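Local coordinates for protein exotoxin 3 (Staphylococcus aureus, PDB 2Z8L) that binds the sialylated glycan sialyl Lewis X and belongs to the staphylococcal superantigen-like toxins, at residues A[112-117]-A[129-134]; A[167-172]-A[202-207]. One frame throughout, in Å; residues are numbered along the deposited sequence.

Contact 1: A[112-117]-A[129-134]; sequences APKFVI and VKRHYI. Unlike the reference sequence in segment 112-117: Lys114 (reference Arg). Unlike the reference sequence in segment 129-134: His132 (reference Tyr).
Ala112 and Arg131 meet at the open end of the beta hairpin 114-121/124-131, the first two strands of the beta-grasp domain. Arg131 sets out away from the opposite strand, but its chain bends at chi2 (-75°), which carries CD back to rest beside Ala112 O. From there NH1 donates a hydrogen bond of 2.7 Å to Ala112 O, which lies somewhat tilted from the guanidinium plane. An arginine suits this place because its long chain can return to a main-chain carbonyl lying beyond the last strand pair while its charge stays near solvent. One face of the guanidinium carries CG of Lys114, 3.7 Å above the plane and offset toward the rim, so the extended lysine offers methylene to the flat cation. The two charged ends remain 4.9 Å apart (NZ of Lys114 to NH2 of Arg131), a like-charge pair that solvent probably screens.

The methyl of Ala112 turns to the Tyr133 ring, CB lying 3.6 Å from CD1 and nearly as close to CE1; a methyl is enough to fill the place beside this ring, which also meets Tyr109. At the other end Val129, a beta-branched residue well matched to a strand, holds CG1 anti to its backbone N (chi1 -179°), 3.8 Å from CD of Lys114.

Between these ends Phe115 and Lys130 form a hydrogen-bonded antiparallel pair, with Phe115 N to Lys130 O at 2.8 Å. The Phe115 side chain reaches helix 141-155, touching Leu148, and one ring face has Ile117 CG1 over its centre. Pro113 O accepts from His132 N, but proline has no N-H to return the bond, which fits His132 O being buried without a polar partner. There the proline ring lies instead, Pro113 CD 3.1 Å from His132 O.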
ATOM      1  N   ALA A 112      -3.126  -8.023  14.624  1.00 14.42           N
ATOM      2  CA  ALA A 112      -3.793  -6.762  15.019  1.00 15.63           C
ATOM      3  C   ALA A 112      -2.764  -5.876  15.729  1.00 16.39           C
ATOM      4  O   ALA A 112      -2.924  -5.536  16.913  1.00 18.01           O
ATOM      5  CB  ALA A 112      -4.967  -7.021  15.907  1.00 15.30           C
ATOM      6  N   PRO A 113      -1.735  -5.481  14.996  1.00 16.53           N
ATOM      7  CA  PRO A 113      -0.710  -4.616  15.624  1.00 16.75           C
ATOM      8  C   PRO A 113      -1.324  -3.310  16.129  1.00 16.41           C
ATOM      9  O   PRO A 113      -2.217  -2.767  15.507  1.00 16.60           O
ATOM     10  CB  PRO A 113       0.279  -4.340  14.484  1.00 17.14           C
ATOM     11  CG  PRO A 113      -0.521  -4.618  13.196  1.00 16.80           C
ATOM     12  CD  PRO A 113      -1.470  -5.724  13.567  1.00 17.03           C
ATOM     13  N   LYS A 114      -0.817  -2.820  17.236  1.00 17.25           N
ATOM     14  CA  LYS A 114      -1.163  -1.466  17.669  1.00 17.57           C
ATOM     15  C   LYS A 114      -0.683  -0.412  16.659  1.00 16.84           C
ATOM     16  O   LYS A 114       0.389  -0.542  16.089  1.00 17.78           O
ATOM     17  CB  LYS A 114      -0.518  -1.209  19.019  1.00 18.95           C
ATOM     18  CG  LYS A 114      -1.212  -1.971  20.135  1.00 23.10           C
ATOM     19  CD  LYS A 114      -0.756  -1.587  21.497  1.00 23.53           C
ATOM     20  CE  LYS A 114      -1.086  -2.655  22.487  1.00 26.61           C
ATOM     21  NZ  LYS A 114      -0.739  -2.313  23.914  1.00 30.40           N
ATOM     22  N   PHE A 115      -1.490   0.635  16.456  1.00 16.58           N
ATOM     23  CA  PHE A 115      -1.134   1.788  15.659  1.00 15.89           C
ATOM     24  C   PHE A 115      -1.131   2.975  16.620  1.00 16.04           C
ATOM     25  O   PHE A 115      -2.203   3.361  17.063  1.00 16.60           O
ATOM     26  CB  PHE A 115      -2.186   1.998  14.551  1.00 17.79           C
ATOM     27  CG  PHE A 115      -1.859   3.027  13.549  1.00 17.87           C
ATOM     28  CD1 PHE A 115      -0.571   3.511  13.343  1.00 18.49           C
ATOM     29  CD2 PHE A 115      -2.850   3.473  12.716  1.00 22.59           C
ATOM     30  CE1 PHE A 115      -0.302   4.444  12.340  1.00 20.12           C
ATOM     31  CE2 PHE A 115      -2.583   4.421  11.760  1.00 21.36           C
ATOM     32  CZ  PHE A 115      -1.325   4.887  11.564  1.00 18.53           C
ATOM     33  N   VAL A 116       0.059   3.435  16.987  1.00 14.80           N
ATOM     34  CA  VAL A 116       0.215   4.481  18.050  1.00 15.17           C
ATOM     35  C   VAL A 116       0.359   5.803  17.301  1.00 14.57           C
ATOM     36  O   VAL A 116       1.340   6.018  16.594  1.00 14.99           O
ATOM     37  CB  VAL A 116       1.433   4.226  18.947  1.00 16.28           C
ATOM     38  CG1 VAL A 116       1.542   5.240  20.016  1.00 17.44           C
ATOM     39  CG2 VAL A 116       1.344   2.844  19.648  1.00 18.88           C
ATOM     40  N   ILE A 117      -0.638   6.663  17.431  1.00 12.97           N
ATOM     41  CA  ILE A 117      -0.714   7.885  16.704  1.00 13.98           C
ATOM     42  C   ILE A 117      -0.468   9.042  17.667  1.00 13.53           C
ATOM     43  O   ILE A 117      -1.276   9.270  18.573  1.00 14.00           O
ATOM     44  CB  ILE A 117      -2.064   8.016  16.075  1.00 13.51           C
ATOM     45  CG1 ILE A 117      -2.315   6.821  15.134  1.00 15.15           C
ATOM     46  CG2 ILE A 117      -2.202   9.355  15.317  1.00 14.77           C
ATOM     47  CD1 ILE A 117      -3.740   6.565  14.896  1.00 16.61           C
ATOM     48  N   VAL A 129      -4.095   5.234  20.804  1.00 16.90           N
ATOM     49  CA  VAL A 129      -3.682   3.903  20.479  1.00 17.48           C
ATOM     50  C   VAL A 129      -4.846   3.196  19.804  1.00 17.91           C
ATOM     51  O   VAL A 129      -5.893   2.996  20.410  1.00 17.93           O
ATOM     52  CB  VAL A 129      -3.261   3.059  21.712  1.00 19.25           C
ATOM     53  CG1 VAL A 129      -2.806   1.634  21.257  1.00 19.45           C
ATOM     54  CG2 VAL A 129      -2.184   3.767  22.531  1.00 22.17           C
ATOM     55  N   LYS A 130      -4.634   2.785  18.572  1.00 16.66           N
ATOM     56  CA  LYS A 130      -5.640   2.134  17.771  1.00 16.99           C
ATOM     57  C   LYS A 130      -5.025   0.785  17.375  1.00 17.61           C
ATOM     58  O   LYS A 130      -3.941   0.457  17.817  1.00 16.33           O
ATOM     59  CB  LYS A 130      -5.997   2.952  16.557  1.00 17.47           C
ATOM     60  CG  LYS A 130      -6.571   4.337  16.860  1.00 20.18           C
ATOM     61  CD  LYS A 130      -8.004   4.218  17.375  1.00 21.75           C
ATOM     62  CE  LYS A 130      -8.565   5.545  17.824  1.00 24.06           C
ATOM     63  NZ  LYS A 130      -9.749   5.364  18.748  1.00 26.51           N
ATOM     64  N   ARG A 131      -5.816  -0.025  16.692  1.00 18.20           N
ATOM     65  CA  ARG A 131      -5.327  -1.297  16.072  1.00 17.71           C
ATOM     66  C   ARG A 131      -5.470  -1.171  14.597  1.00 18.39           C
ATOM     67  O   ARG A 131      -6.390  -0.513  14.114  1.00 20.46           O
ATOM     68  CB  ARG A 131      -6.181  -2.477  16.531  1.00 18.29           C
ATOM     69  CG  ARG A 131      -6.140  -2.739  17.948  1.00 20.70           C
ATOM     70  CD  ARG A 131      -4.873  -3.383  18.327  1.00 25.50           C
ATOM     71  NE  ARG A 131      -4.893  -3.812  19.719  1.00 27.84           N
ATOM     72  CZ  ARG A 131      -4.027  -4.662  20.268  1.00 29.88           C
ATOM     73  NH1 ARG A 131      -3.052  -5.227  19.556  1.00 30.97           N
ATOM     74  NH2 ARG A 131      -4.147  -4.973  21.547  1.00 30.81           N
ATOM     75  N   HIS A 132      -4.600  -1.848  13.851  1.00 16.18           N
ATOM     76  CA  HIS A 132      -4.804  -1.954  12.436  1.00 15.44           C
ATOM     77  C   HIS A 132      -4.825  -3.450  12.161  1.00 14.73           C
ATOM     78  O   HIS A 132      -3.837  -4.141  12.356  1.00 16.70           O
ATOM     79  CB  HIS A 132      -3.670  -1.326  11.661  1.00 16.45           C
ATOM     80  CG  HIS A 132      -3.830  -1.410  10.183  1.00 18.65           C
ATOM     81  ND1 HIS A 132      -4.742  -0.644   9.498  1.00 23.89           N
ATOM     82  CD2 HIS A 132      -3.206  -2.180   9.262  1.00 25.76           C
ATOM     83  CE1 HIS A 132      -4.660  -0.928   8.208  1.00 27.19           C
ATOM     84  NE2 HIS A 132      -3.731  -1.850   8.036  1.00 25.53           N
ATOM     85  N   TYR A 133      -5.938  -3.901  11.653  1.00 13.35           N
ATOM     86  CA  TYR A 133      -6.128  -5.319  11.389  1.00 13.44           C
ATOM     87  C   TYR A 133      -5.537  -5.720  10.042  1.00 13.76           C
ATOM     88  O   TYR A 133      -5.845  -5.134   8.990  1.00 14.04           O
ATOM     89  CB  TYR A 133      -7.597  -5.630  11.465  1.00 14.97           C
ATOM     90  CG  TYR A 133      -8.182  -5.255  12.788  1.00 14.62           C
ATOM     91  CD1 TYR A 133      -7.820  -5.932  13.939  1.00 15.09           C
ATOM     92  CD2 TYR A 133      -9.062  -4.182  12.913  1.00 19.85           C
ATOM     93  CE1 TYR A 133      -8.322  -5.610  15.182  1.00 19.01           C
ATOM     94  CE2 TYR A 133      -9.586  -3.848  14.171  1.00 20.88           C
ATOM     95  CZ  TYR A 133      -9.203  -4.569  15.306  1.00 20.50           C
ATOM     96  OH  TYR A 133      -9.729  -4.264  16.559  1.00 22.76           O
ATOM     97  N   ILE A 134      -4.763  -6.829  10.063  1.00 11.82           N
ATOM     98  CA  ILE A 134      -4.056  -7.345   8.925  1.00 11.83           C
ATOM     99  C   ILE A 134      -4.693  -8.676   8.553  1.00 11.98           C
ATOM    100  O   ILE A 134      -4.823  -9.541   9.408  1.00 10.59           O
ATOM    101  CB  ILE A 134      -2.554  -7.613   9.288  1.00 12.15           C
ATOM    102  CG1 ILE A 134      -1.819  -6.357   9.808  1.00 13.47           C
ATOM    103  CG2 ILE A 134      -1.770  -8.236   8.162  1.00 12.40           C
ATOM    104  CD1 ILE A 134      -1.728  -5.299   8.823  1.00 18.99           C
TER

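Contact 2: A[167-172]-A[202-207]; sequences KIKVIM and KMEANI. Unlike the reference sequence in segment 167-172: Ile171 (reference Thr). Unlike the reference sequence in segment 202-207: Met203 (reference Ile).
Lys202 faces Ile171 as a hydrogen-bonded antiparallel pair, with Ile171 N to Lys202 O at 2.9 Å and a longer return bond. Its chain bends at chi3 (57°), which puts CE against Ile171 CD1, while NZ lies 3.4 Å from Glu204 OE2, a salt bridge whose hydrogen bond is weak. Lysine fits here because its CE meets the isoleucine while NZ goes to the carboxylate.

Met203 turns to the other side of the sheet and lies beside Val170, both pointing the same way, with SD 4.1 Å from Val170 CG2. A long, flexible thioether suits this buried side. Its CA-H also approaches Lys169 O.

Glu204 returns to the side of Lys202. Its N donates to Lys169 O at 2.8 Å, and its O accepts from Lys169 N. The carboxylate is crossed obliquely by Ile171, whose CD1 comes 3.3 Å from OE2. Lys169 runs alongside the glutamate, but its NZ stays 4.7 Å from OE1, without direct contact; that ammonium makes a cation-pi contact with Tyr177, a residue of the glycan pocket.

Ala205 pairs with Ile168, CB lying 4.1 Å from Ile168 CG1; a methyl suffices on this buried side, which Phe115 also touches. Asn206 N donates to Lys167 O, and one water donates to both that carbonyl and OD1 of the asparagine, 2.9 Å from the latter. An amide suits this exposed end, since its oxygen accepts from solvent.

Strand 200-207 thus runs between 167-172 and 114-121 in the five-stranded beta-grasp sheet, with 177-181 beyond 167-172. Ile168, Met203 and Ile207 meet the helix 141-155 through Leu148 or Leu152, whereas Lys169, Ile171 and Glu204 lie on the opposite face.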
ATOM      1  N   LYS A 167       5.825  11.315   9.879  1.00 12.05           N
ATOM      2  CA  LYS A 167       6.097   9.993   9.266  1.00 12.82           C
ATOM      3  C   LYS A 167       5.237   8.901   9.904  1.00 13.04           C
ATOM      4  O   LYS A 167       4.756   9.049  11.020  1.00 12.48           O
ATOM      5  CB  LYS A 167       7.552   9.526   9.429  1.00 15.09           C
ATOM      6  CG  LYS A 167       8.665  10.439   8.971  1.00 20.39           C
ATOM      7  CD  LYS A 167       9.984  10.091   9.638  1.00 20.47           C
ATOM      8  CE  LYS A 167      11.198  11.003   9.197  1.00 26.05           C
ATOM      9  NZ  LYS A 167      10.800  12.404   8.857  1.00 27.82           N
ATOM     10  N   ILE A 168       5.081   7.814   9.152  1.00 11.94           N
ATOM     11  CA  ILE A 168       4.576   6.535   9.657  1.00 12.72           C
ATOM     12  C   ILE A 168       5.770   5.571   9.690  1.00 14.31           C
ATOM     13  O   ILE A 168       6.613   5.622   8.788  1.00 12.54           O
ATOM     14  CB  ILE A 168       3.470   5.981   8.749  1.00 13.18           C
ATOM     15  CG1 ILE A 168       2.226   6.837   8.788  1.00 14.33           C
ATOM     16  CG2 ILE A 168       3.113   4.545   9.185  1.00 15.88           C
ATOM     17  CD1 ILE A 168       1.300   6.452   7.639  1.00 15.84           C
ATOM     18  N   LYS A 169       5.877   4.784  10.744  1.00 14.65           N
ATOM     19  CA  LYS A 169       6.919   3.752  10.872  1.00 15.41           C
ATOM     20  C   LYS A 169       6.201   2.445  11.169  1.00 15.59           C
ATOM     21  O   LYS A 169       5.404   2.361  12.089  1.00 15.32           O
ATOM     22  CB  LYS A 169       7.889   4.109  11.950  1.00 16.94           C
ATOM     23  CG  LYS A 169       9.043   3.205  12.139  1.00 19.92           C
ATOM     24  CD  LYS A 169      10.008   3.780  13.117  1.00 20.67           C
ATOM     25  CE  LYS A 169      10.792   2.710  13.838  1.00 26.27           C
ATOM     26  NZ  LYS A 169      11.842   3.262  14.732  1.00 28.37           N
ATOM     27  N   VAL A 170       6.468   1.433  10.356  1.00 13.79           N
ATOM     28  CA  VAL A 170       5.978   0.059  10.581  1.00 12.92           C
ATOM     29  C   VAL A 170       7.133  -0.764  11.124  1.00 13.28           C
ATOM     30  O   VAL A 170       8.199  -0.807  10.506  1.00 13.35           O
ATOM     31  CB  VAL A 170       5.498  -0.560   9.257  1.00 12.77           C
ATOM     32  CG1 VAL A 170       5.138  -2.023   9.445  1.00 14.08           C
ATOM     33  CG2 VAL A 170       4.315   0.279   8.635  1.00 16.73           C
ATOM     34  N   ILE A 171       6.968  -1.348  12.306  1.00 12.76           N
ATOM     35  CA  ILE A 171       8.045  -2.005  13.009  1.00 13.18           C
ATOM     36  C   ILE A 171       7.733  -3.501  13.062  1.00 13.37           C
ATOM     37  O   ILE A 171       6.604  -3.922  13.404  1.00 13.22           O
ATOM     38  CB  ILE A 171       8.190  -1.460  14.432  1.00 13.13           C
ATOM     39  CG1 ILE A 171       8.414   0.055  14.412  1.00 14.99           C
ATOM     40  CG2 ILE A 171       9.361  -2.218  15.138  1.00 13.51           C
ATOM     41  CD1 ILE A 171       8.098   0.795  15.763  1.00 19.04           C
ATOM     42  N   MET A 172       8.740  -4.294  12.715  1.00 12.88           N
ATOM     43  CA  MET A 172       8.583  -5.727  12.634  1.00 13.49           C
ATOM     44  C   MET A 172       9.020  -6.370  13.951  1.00 13.89           C
ATOM     45  O   MET A 172       9.735  -5.765  14.766  1.00 13.83           O
ATOM     46  CB  MET A 172       9.386  -6.271  11.458  1.00 14.03           C
ATOM     47  CG  MET A 172       9.146  -5.524  10.149  1.00 14.87           C
ATOM     48  SD  MET A 172       7.441  -5.692   9.604  1.00 15.38           S
ATOM     49  CE  MET A 172       7.369  -7.396   9.083  1.00 16.92           C
ATOM     50  N   LYS A 202       4.077  -3.434  15.434  1.00 15.20           N
ATOM     51  CA  LYS A 202       3.445  -2.197  15.817  1.00 16.94           C
ATOM     52  C   LYS A 202       3.670  -1.162  14.713  1.00 15.71           C
ATOM     53  O   LYS A 202       4.539  -1.320  13.859  1.00 13.64           O
ATOM     54  CB  LYS A 202       4.039  -1.728  17.124  1.00 16.88           C
ATOM     55  CG  LYS A 202       3.808  -0.317  17.458  1.00 23.78           C
ATOM     56  CD  LYS A 202       4.370   0.041  18.798  1.00 24.26           C
ATOM     57  CE  LYS A 202       5.859  -0.245  18.922  1.00 28.15           C
ATOM     58  NZ  LYS A 202       6.404   0.541  20.101  1.00 32.29           N
ATOM     59  N   MET A 203       2.820  -0.142  14.644  1.00 16.60           N
ATOM     60  CA  MET A 203       2.996   0.932  13.702  1.00 18.22           C
ATOM     61  C   MET A 203       2.863   2.217  14.488  1.00 17.30           C
ATOM     62  O   MET A 203       2.162   2.258  15.517  1.00 16.54           O
ATOM     63  CB  MET A 203       1.950   0.832  12.621  1.00 18.67           C
ATOM     64  CG  MET A 203       2.070  -0.525  11.980  1.00 24.22           C
ATOM     65  SD  MET A 203       0.956  -0.810  10.690  1.00 30.56           S
ATOM     66  CE  MET A 203      -0.538  -0.585  11.550  1.00 29.03           C
ATOM     67  N   GLU A 204       3.634   3.211  14.062  1.00 15.23           N
ATOM     68  CA  GLU A 204       3.656   4.509  14.745  1.00 16.53           C
ATOM     69  C   GLU A 204       3.430   5.601  13.735  1.00 15.79           C
ATOM     70  O   GLU A 204       3.776   5.441  12.571  1.00 16.85           O
ATOM     71  CB  GLU A 204       4.991   4.678  15.430  1.00 16.42           C
ATOM     72  CG  GLU A 204       5.408   3.539  16.290  1.00 20.46           C
ATOM     73  CD  GLU A 204       6.789   3.725  16.866  1.00 23.12           C
ATOM     74  OE1 GLU A 204       7.624   4.491  16.293  1.00 29.03           O
ATOM     75  OE2 GLU A 204       7.055   3.079  17.918  1.00 34.12           O
ATOM     76  N   ALA A 205       2.748   6.665  14.117  1.00 13.89           N
ATOM     77  CA  ALA A 205       2.613   7.826  13.259  1.00 14.06           C
ATOM     78  C   ALA A 205       2.753   9.039  14.147  1.00 13.14           C
ATOM     79  O   ALA A 205       2.289   9.047  15.289  1.00 13.22           O
ATOM     80  CB  ALA A 205       1.314   7.878  12.606  1.00 14.22           C
ATOM     81  N   ASN A 206       3.499  10.016  13.654  1.00 12.93           N
ATOM     82  CA  ASN A 206       3.610  11.329  14.321  1.00 16.73           C
ATOM     83  C   ASN A 206       2.987  12.324  13.334  1.00 18.42           C
ATOM     84  O   ASN A 206       3.433  12.370  12.163  1.00 18.79           O
ATOM     85  CB  ASN A 206       5.085  11.636  14.673  1.00 18.36           C
ATOM     86  CG  ASN A 206       5.646  10.731  15.809  1.00 24.29           C
ATOM     87  OD1 ASN A 206       5.806   9.508  15.672  1.00 35.41           O
ATOM     88  ND2 ASN A 206       5.943  11.348  16.949  1.00 32.39           N
ATOM     89  N   ILE A 207       1.876  12.972  13.718  1.00 18.99           N
ATOM     90  CA  ILE A 207       1.029  13.802  12.837  1.00 21.46           C
ATOM     91  C   ILE A 207       1.004  15.243  13.395  1.00 21.96           C
ATOM     92  O   ILE A 207       0.827  15.438  14.614  1.00 19.21           O
ATOM     93  CB  ILE A 207      -0.502  13.457  12.937  1.00 22.58           C
ATOM     94  CG1 ILE A 207      -0.901  12.071  12.565  1.00 25.15           C
ATOM     95  CG2 ILE A 207      -1.386  14.489  12.110  1.00 23.17           C
ATOM     96  CD1 ILE A 207      -2.399  12.004  12.529  1.00 25.69           C
TER
HETATM   97  O   HOH W   1       6.460   7.720  13.495  1.00 45.76           O

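Contacts 1 and 2 belong to one beta-grasp sheet, their centres about 10 Å apart, and strand 200-207 joins them by running parallel to 114-121. Two probable hydrogen bonds link them at Met203: Val116 N to Met203 O at 2.8 Å, and Lys114 O to Met203 N at 2.9 Å. Of the two, contact 2 lies nearer the glycan pocket, though its lysines do not touch the sugars: the side chain of Lys169 is about 6 Å from the bound sialic acid, and that of Lys167 about 7 Å from the galactose. The adjoining strand 177-181 supplies pocket residues such as Tyr177, which Lys169 meets, Tyr178 and Thr179.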